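Local structure of cytolethal distending toxin protein C (Haemophilus ducreyi, 1SR4) at the interface of chains B and A and the interface of chains C and A. The protein forms, with subunit A, the probable delivery part of a heterotrimeric bacterial genotoxin that carries the DNase I-like subunit B, and probably binds carbohydrate as a lectin. Coordinates in Å, arbitrary orientation; residue numbers count along the deposited sequence, not the author numbering. Chains: chain A, cytolethal distending toxin protein C; chain B, cytolethal distending toxin protein B; chain C, Cytolethal distending toxin subunit A.

Contacts 1 and 2 both join chain A to chain B, while contact 3 joins chain A to chain C. The C-alpha centres of contacts 1 and 2 lie about 20 Å apart, as do those of contacts 1 and 3. Those of contacts 2 and 3 are about 38 Å apart. No residue is shared. Contact 1 sets helix 20-31 of chain B on strands of chain A. Contact 2 uses an N-terminal segment of chain A, and contact 3 uses loops of chain A beside the 3-10 helix 87-89 of chain C. Chain A thus touches both partners of the CdtA, CdtB and CdtC heterotrimer.

Contact 1: the interface of chains B and A. Residues chain B 21, 25; chain A 48, 50, 66, 97, 105, 146.
B:Ile25 points its side chain from helix 20-31 at a group of apolar side chains on chain A. Chain A, which belongs to the ricin-type beta-trefoil family, supplies them from several strands. The CD1 methyl of B:Ile25 and CD2 of A:Leu48 meet tip to tip, 3.6 Å apart. The side chains of B:Ile25 and A:Phe105 cross at about a right angle. CG1 of B:Ile25 sits over the CZ rim of one face of the A:Phe105 ring, 3.6 Å from CZ. In B:Ile25, CG1 lies beside the backbone N (chi1 -67°) and the chain then runs on extended. This carries CD1 past the phenylalanine and on to the leucines. A:Leu97 approaches CD1 obliquely with its own CD1, at 4.1 Å. A:Ile146 stands farther off, with CG2 4.3 Å from the same methyl. B:Ile25 is therefore met along its length, CG1 by the ring and CD1 by aliphatic branches.

One helical turn earlier, the contact becomes polar. The carboxylate of A:Asp50 faces the first turn of the helix and takes two hydrogen bonds from B:Ser21. The backbone N of B:Ser21 donates to OD2 over 3.1 Å, on the syn side but 31° out of the carboxylate plane. Together the two bonds should limit rotation of the carboxylate. Its negative charge probably also suits the N-terminal end of the helix. The hydroxyl OG of B:Ser21 donates to the syn lone pair of A:Asp50 OD1 over 2.7 Å.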
loop_
_atom_site.group_PDB
_atom_site.type_symbol
_atom_site.label_atom_id
_atom_site.label_comp_id
_atom_site.label_asym_id
_atom_site.label_seq_id
_atom_site.Cartn_x
_atom_site.Cartn_y
_atom_site.Cartn_z
ATOM N N SER B 21 10.810 -2.797 -6.140
ATOM C CA SER B 21 9.621 -3.618 -5.954
ATOM C C SER B 21 8.573 -2.911 -5.089
ATOM O O SER B 21 7.365 -3.061 -5.322
ATOM C CB SER B 21 9.993 -4.992 -5.368
ATOM O OG SER B 21 10.661 -4.868 -4.118
ATOM N N ILE B 25 4.786 -2.500 -6.097
ATOM C CA ILE B 25 3.794 -3.268 -5.361
ATOM C C ILE B 25 2.871 -2.284 -4.626
ATOM O O ILE B 25 1.712 -2.095 -5.016
ATOM C CB ILE B 25 4.457 -4.218 -4.336
ATOM C CG1 ILE B 25 5.248 -5.296 -5.087
ATOM C CG2 ILE B 25 3.385 -4.853 -3.399
ATOM C CD1 ILE B 25 6.089 -6.185 -4.184
ATOM N N LEU A 48 11.752 -10.787 0.128
ATOM C CA LEU A 48 11.700 -10.269 -1.221
ATOM C C LEU A 48 12.872 -9.331 -1.433
ATOM O O LEU A 48 12.950 -8.308 -0.783
ATOM C CB LEU A 48 10.375 -9.525 -1.443
ATOM C CG LEU A 48 10.121 -9.003 -2.864
ATOM C CD1 LEU A 48 9.904 -10.197 -3.803
ATOM C CD2 LEU A 48 8.878 -8.088 -2.885
ATOM N N ASP A 50 15.390 -7.188 -4.347
ATOM C CA ASP A 50 15.478 -6.752 -5.737
ATOM C C ASP A 50 16.801 -7.140 -6.365
ATOM O O ASP A 50 17.847 -6.980 -5.748
ATOM C CB ASP A 50 15.310 -5.233 -5.842
ATOM C CG ASP A 50 13.929 -4.771 -5.421
ATOM O OD1 ASP A 50 13.076 -5.638 -5.141
ATOM O OD2 ASP A 50 13.693 -3.550 -5.373
ATOM N N VAL A 66 13.504 -9.639 -9.274
ATOM C CA VAL A 66 13.649 -9.987 -7.866
ATOM C C VAL A 66 14.090 -11.431 -7.669
ATOM O O VAL A 66 14.246 -12.201 -8.616
ATOM C CB VAL A 66 12.302 -9.839 -7.079
ATOM C CG1 VAL A 66 11.713 -8.434 -7.262
ATOM C CG2 VAL A 66 11.303 -10.911 -7.544
ATOM N N LEU A 97 8.581 -9.450 -11.596
ATOM C CA LEU A 97 7.225 -9.068 -11.190
ATOM C C LEU A 97 6.573 -8.127 -12.198
ATOM O O LEU A 97 7.092 -7.061 -12.491
ATOM C CB LEU A 97 7.233 -8.387 -9.808
ATOM C CG LEU A 97 7.915 -9.116 -8.633
ATOM C CD1 LEU A 97 7.687 -8.352 -7.316
ATOM C CD2 LEU A 97 7.356 -10.538 -8.515
ATOM N N PHE A 105 -0.035 -10.241 -9.355
ATOM C CA PHE A 105 1.154 -10.144 -10.187
ATOM C C PHE A 105 1.291 -11.365 -11.062
ATOM O O PHE A 105 0.837 -12.466 -10.703
ATOM C CB PHE A 105 2.429 -10.056 -9.330
ATOM C CG PHE A 105 2.546 -8.777 -8.575
ATOM C CD1 PHE A 105 3.125 -7.657 -9.174
ATOM C CD2 PHE A 105 1.985 -8.658 -7.308
ATOM C CE1 PHE A 105 3.137 -6.419 -8.518
ATOM C CE2 PHE A 105 1.995 -7.417 -6.647
ATOM C CZ PHE A 105 2.570 -6.305 -7.258
ATOM N N ILE A 146 1.371 -11.434 -3.529
ATOM C CA ILE A 146 2.574 -11.219 -2.718
ATOM C C ILE A 146 1.909 -10.735 -1.436
ATOM O O ILE A 146 1.558 -9.565 -1.311
ATOM C CB ILE A 146 3.483 -10.115 -3.322
ATOM C CG1 ILE A 146 4.185 -10.624 -4.592
ATOM C CG2 ILE A 146 4.617 -9.763 -2.343
ATOM C CD1 ILE A 146 3.260 -11.145 -5.638
#

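Contact 2: the interface of chains B and A. Residues chain B 15, 44, 95-96; chain A 7, 12-14.
The backbone O of A:Glu13 is bridged by water 1 to the carboxylate oxygen OE1 of B:Glu44, with 2.6 Å from the water to each oxygen. The same backbone O is also met by NH1 of B:Arg95, in a weak hydrogen bond. Chain B belongs to the endonuclease/exonuclease/phosphatase family, and here its loops receive an N-terminal loop segment of chain A. NH2 of B:Arg95 donates to the backbone O of A:Val12 over 2.8 Å. The oxygen lies close to the guanidinium plane, but NH2 is tilted 24° from the carbonyl plane. The extended run from CG to NE in B:Arg95 (chi3 178°) gives the reach to these carbonyls, and chi4 of 76° turns the guanidinium.

A:Leu14 crosses the arginine at about a right angle. Its CA lies over one guanidinium face, offset toward the rim. CD1 of A:Leu14 rests near CD of B:Arg95 and 3.6 Å from NE. The same methyl is 3.7 Å from CB of B:Ser15.

A:Val12 sends its side chain between B:Glu44 and B:Val96. A:Val12 and B:Val96 meet tip to tip. CB of A:Val12 is 3.8 Å from CG2 of B:Val96, and CG2 of A:Val12 faces both methyls of B:Val96. CG1 of A:Val12 lies over the flat face of the B:Glu44 carboxylate, 3.5 Å from CD. These two side chains run past each other in opposite directions. A:Thr7 flanks the arginine with its methyl CG2, 3.6 Å from NH2 of B:Arg95.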
loop_
_atom_site.group_PDB
_atom_site.type_symbol
_atom_site.label_atom_id
_atom_site.label_comp_id
_atom_site.label_asym_id
_atom_site.label_seq_id
_atom_site.Cartn_x
_atom_site.Cartn_y
_atom_site.Cartn_z
ATOM N N SER B 15 16.025 1.009 0.083
ATOM C CA SER B 15 17.454 0.752 0.220
ATOM C C SER B 15 17.982 0.152 -1.072
ATOM O O SER B 15 17.219 -0.160 -1.991
ATOM C CB SER B 15 17.746 -0.217 1.367
ATOM O OG SER B 15 17.184 -1.486 1.095
ATOM N N GLU B 44 11.919 8.204 2.620
ATOM C CA GLU B 44 12.866 7.117 2.377
ATOM C C GLU B 44 12.556 6.498 1.014
ATOM O O GLU B 44 12.495 5.273 0.845
ATOM C CB GLU B 44 12.773 6.078 3.502
ATOM C CG GLU B 44 13.185 6.648 4.873
ATOM C CD GLU B 44 13.297 5.589 5.940
ATOM O OE1 GLU B 44 13.945 4.547 5.671
ATOM O OE2 GLU B 44 12.741 5.801 7.042
ATOM N N ARG B 95 19.143 6.640 -0.092
ATOM C CA ARG B 95 17.933 6.000 0.377
ATOM C C ARG B 95 17.010 6.961 1.145
ATOM O O ARG B 95 15.789 6.911 0.980
ATOM C CB ARG B 95 18.247 4.721 1.183
ATOM C CG ARG B 95 18.994 4.871 2.482
ATOM C CD ARG B 95 19.313 3.475 3.039
ATOM N NE ARG B 95 20.074 3.553 4.288
ATOM C CZ ARG B 95 19.551 3.872 5.467
ATOM N NH1 ARG B 95 18.252 4.143 5.579
ATOM N NH2 ARG B 95 20.329 3.933 6.537
ATOM N N VAL B 96 17.572 7.872 1.933
ATOM C CA VAL B 96 16.722 8.781 2.677
ATOM C C VAL B 96 16.346 10.009 1.835
ATOM O O VAL B 96 16.803 11.130 2.082
ATOM C CB VAL B 96 17.388 9.171 4.012
ATOM C CG1 VAL B 96 16.443 10.055 4.830
ATOM C CG2 VAL B 96 17.707 7.887 4.811
ATOM N N THR A 7 24.977 6.599 4.662
ATOM C CA THR A 7 23.890 7.521 4.381
ATOM C C THR A 7 24.163 8.901 4.971
ATOM O O THR A 7 24.820 9.034 6.003
ATOM C CB THR A 7 22.539 7.009 4.949
ATOM O OG1 THR A 7 21.538 8.012 4.758
ATOM C CG2 THR A 7 22.652 6.715 6.432
ATOM N N VAL A 12 18.523 7.553 10.504
ATOM C CA VAL A 12 17.611 6.607 9.863
ATOM C C VAL A 12 18.246 5.239 9.683
ATOM O O VAL A 12 19.167 5.067 8.877
ATOM C CB VAL A 12 17.159 7.099 8.461
ATOM C CG1 VAL A 12 16.168 6.106 7.861
ATOM C CG2 VAL A 12 16.526 8.484 8.560
ATOM N N GLU A 13 17.755 4.257 10.424
ATOM C CA GLU A 13 18.301 2.917 10.293
ATOM C C GLU A 13 17.998 2.287 8.933
ATOM O O GLU A 13 17.048 2.663 8.252
ATOM C CB GLU A 13 17.753 2.003 11.393
ATOM C CG GLU A 13 18.493 2.104 12.728
ATOM C CD GLU A 13 18.515 0.775 13.471
ATOM O OE1 GLU A 13 19.609 0.157 13.602
ATOM O OE2 GLU A 13 17.428 0.351 13.908
ATOM N N LEU A 14 18.830 1.329 8.550
ATOM C CA LEU A 14 18.668 0.587 7.304
ATOM C C LEU A 14 17.660 -0.530 7.618
ATOM O O LEU A 14 17.828 -1.246 8.613
ATOM C CB LEU A 14 20.007 -0.035 6.902
ATOM C CG LEU A 14 20.072 -0.921 5.650
ATOM C CD1 LEU A 14 19.866 -0.058 4.398
ATOM C CD2 LEU A 14 21.429 -1.611 5.573
HETATM O O HOH W 1 14.783 2.441 6.967
#

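Contact 3: the interface of chains C and A. Residues chain C 87-88; chain A 25-26, 121.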
loop_
_atom_site.group_PDB
_atom_site.type_symbol
_atom_site.label_atom_id
_atom_site.label_comp_id
_atom_site.label_asym_id
_atom_site.label_seq_id
_atom_site.Cartn_x
_atom_site.Cartn_y
_atom_site.Cartn_z
ATOM N N ASN C 87 -10.850 -19.977 -3.554
ATOM C CA ASN C 87 -11.213 -19.914 -4.964
ATOM C C ASN C 87 -11.328 -21.324 -5.583
ATOM O O ASN C 87 -12.258 -21.620 -6.346
ATOM C CB ASN C 87 -10.147 -19.153 -5.758
ATOM C CG ASN C 87 -10.327 -19.334 -7.267
ATOM O OD1 ASN C 87 -11.291 -18.824 -7.837
ATOM N ND2 ASN C 87 -9.418 -20.083 -7.913
ATOM N N ILE C 88 -10.387 -22.198 -5.237
ATOM C CA ILE C 88 -10.367 -23.523 -5.845
ATOM C C ILE C 88 -11.619 -24.343 -5.583
ATOM O O ILE C 88 -11.922 -25.237 -6.365
ATOM C CB ILE C 88 -9.091 -24.314 -5.437
ATOM C CG1 ILE C 88 -8.880 -25.509 -6.369
ATOM C CG2 ILE C 88 -9.186 -24.770 -3.983
ATOM C CD1 ILE C 88 -8.530 -25.142 -7.757
ATOM N N LEU A 25 -3.145 -17.350 -6.898
ATOM C CA LEU A 25 -4.497 -16.890 -6.625
ATOM C C LEU A 25 -5.520 -17.937 -7.025
ATOM O O LEU A 25 -6.695 -17.837 -6.675
ATOM C CB LEU A 25 -4.792 -15.574 -7.338
ATOM C CG LEU A 25 -3.959 -14.407 -6.810
ATOM C CD1 LEU A 25 -4.603 -13.103 -7.286
ATOM C CD2 LEU A 25 -3.906 -14.443 -5.273
ATOM N N LEU A 26 -5.069 -18.960 -7.742
ATOM C CA LEU A 26 -5.979 -20.018 -8.139
ATOM C C LEU A 26 -6.060 -21.076 -7.036
ATOM O O LEU A 26 -7.144 -21.469 -6.643
ATOM C CB LEU A 26 -5.517 -20.655 -9.459
ATOM C CG LEU A 26 -6.448 -21.716 -10.067
ATOM C CD1 LEU A 26 -6.185 -21.835 -11.586
ATOM C CD2 LEU A 26 -6.208 -23.070 -9.373
ATOM N N PHE A 121 -3.814 -28.073 -7.724
ATOM C CA PHE A 121 -3.069 -28.401 -6.507
ATOM C C PHE A 121 -1.639 -28.828 -6.785
ATOM O O PHE A 121 -1.381 -29.643 -7.669
ATOM C CB PHE A 121 -3.738 -29.556 -5.736
ATOM C CG PHE A 121 -5.052 -29.199 -5.110
ATOM C CD1 PHE A 121 -5.092 -28.523 -3.890
ATOM C CD2 PHE A 121 -6.253 -29.538 -5.731
ATOM C CE1 PHE A 121 -6.303 -28.191 -3.296
ATOM C CE2 PHE A 121 -7.481 -29.209 -5.143
ATOM C CZ PHE A 121 -7.500 -28.533 -3.924
HETATM O O HOH W 2 -8.069 -21.316 -3.819
#
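CG of C:Asn87 is anti to the backbone N (chi1 167°), and chi2 of 69° turns the amide nitrogen toward chain A. C:Ile88 also has CG1 anti to its backbone N (chi1 -164°), and a bend at chi2 then turns CD1 to A:Leu26. Both residues lie in the 3-10 helix 87-89 of CdtA, a subunit with a ricin B-type lectin domain. They face loops of CdtC, its partner in the probable delivery heterodimer.

The backbone O of A:Leu26 is the acceptor. ND2 of C:Asn87 donates to it over 3.0 Å, in a nearly straight bond. The bond uses a lone pair in the carbonyl plane, and the oxygen also lies almost in the plane of the asparagine amide. The same oxygen is reached through water 2 from the backbone N of C:Ile88. Water 2 is 3.0 Å from A:Leu26 O and 2.9 Å from C:Ile88 N.

The apolar part lies beside this bond. C:Ile88 and A:Leu26 approach at a slant, with CD1 of the isoleucine 3.5 Å from CD2 of the leucine. A:Phe121 comes from another loop, and its packing on C:Ile88 is looser than that of A:Leu26. C:Ile88 lies over the CZ rim of one face of A:Phe121, with CG2 and CG1 of the isoleucine each 4.1 Å from CZ.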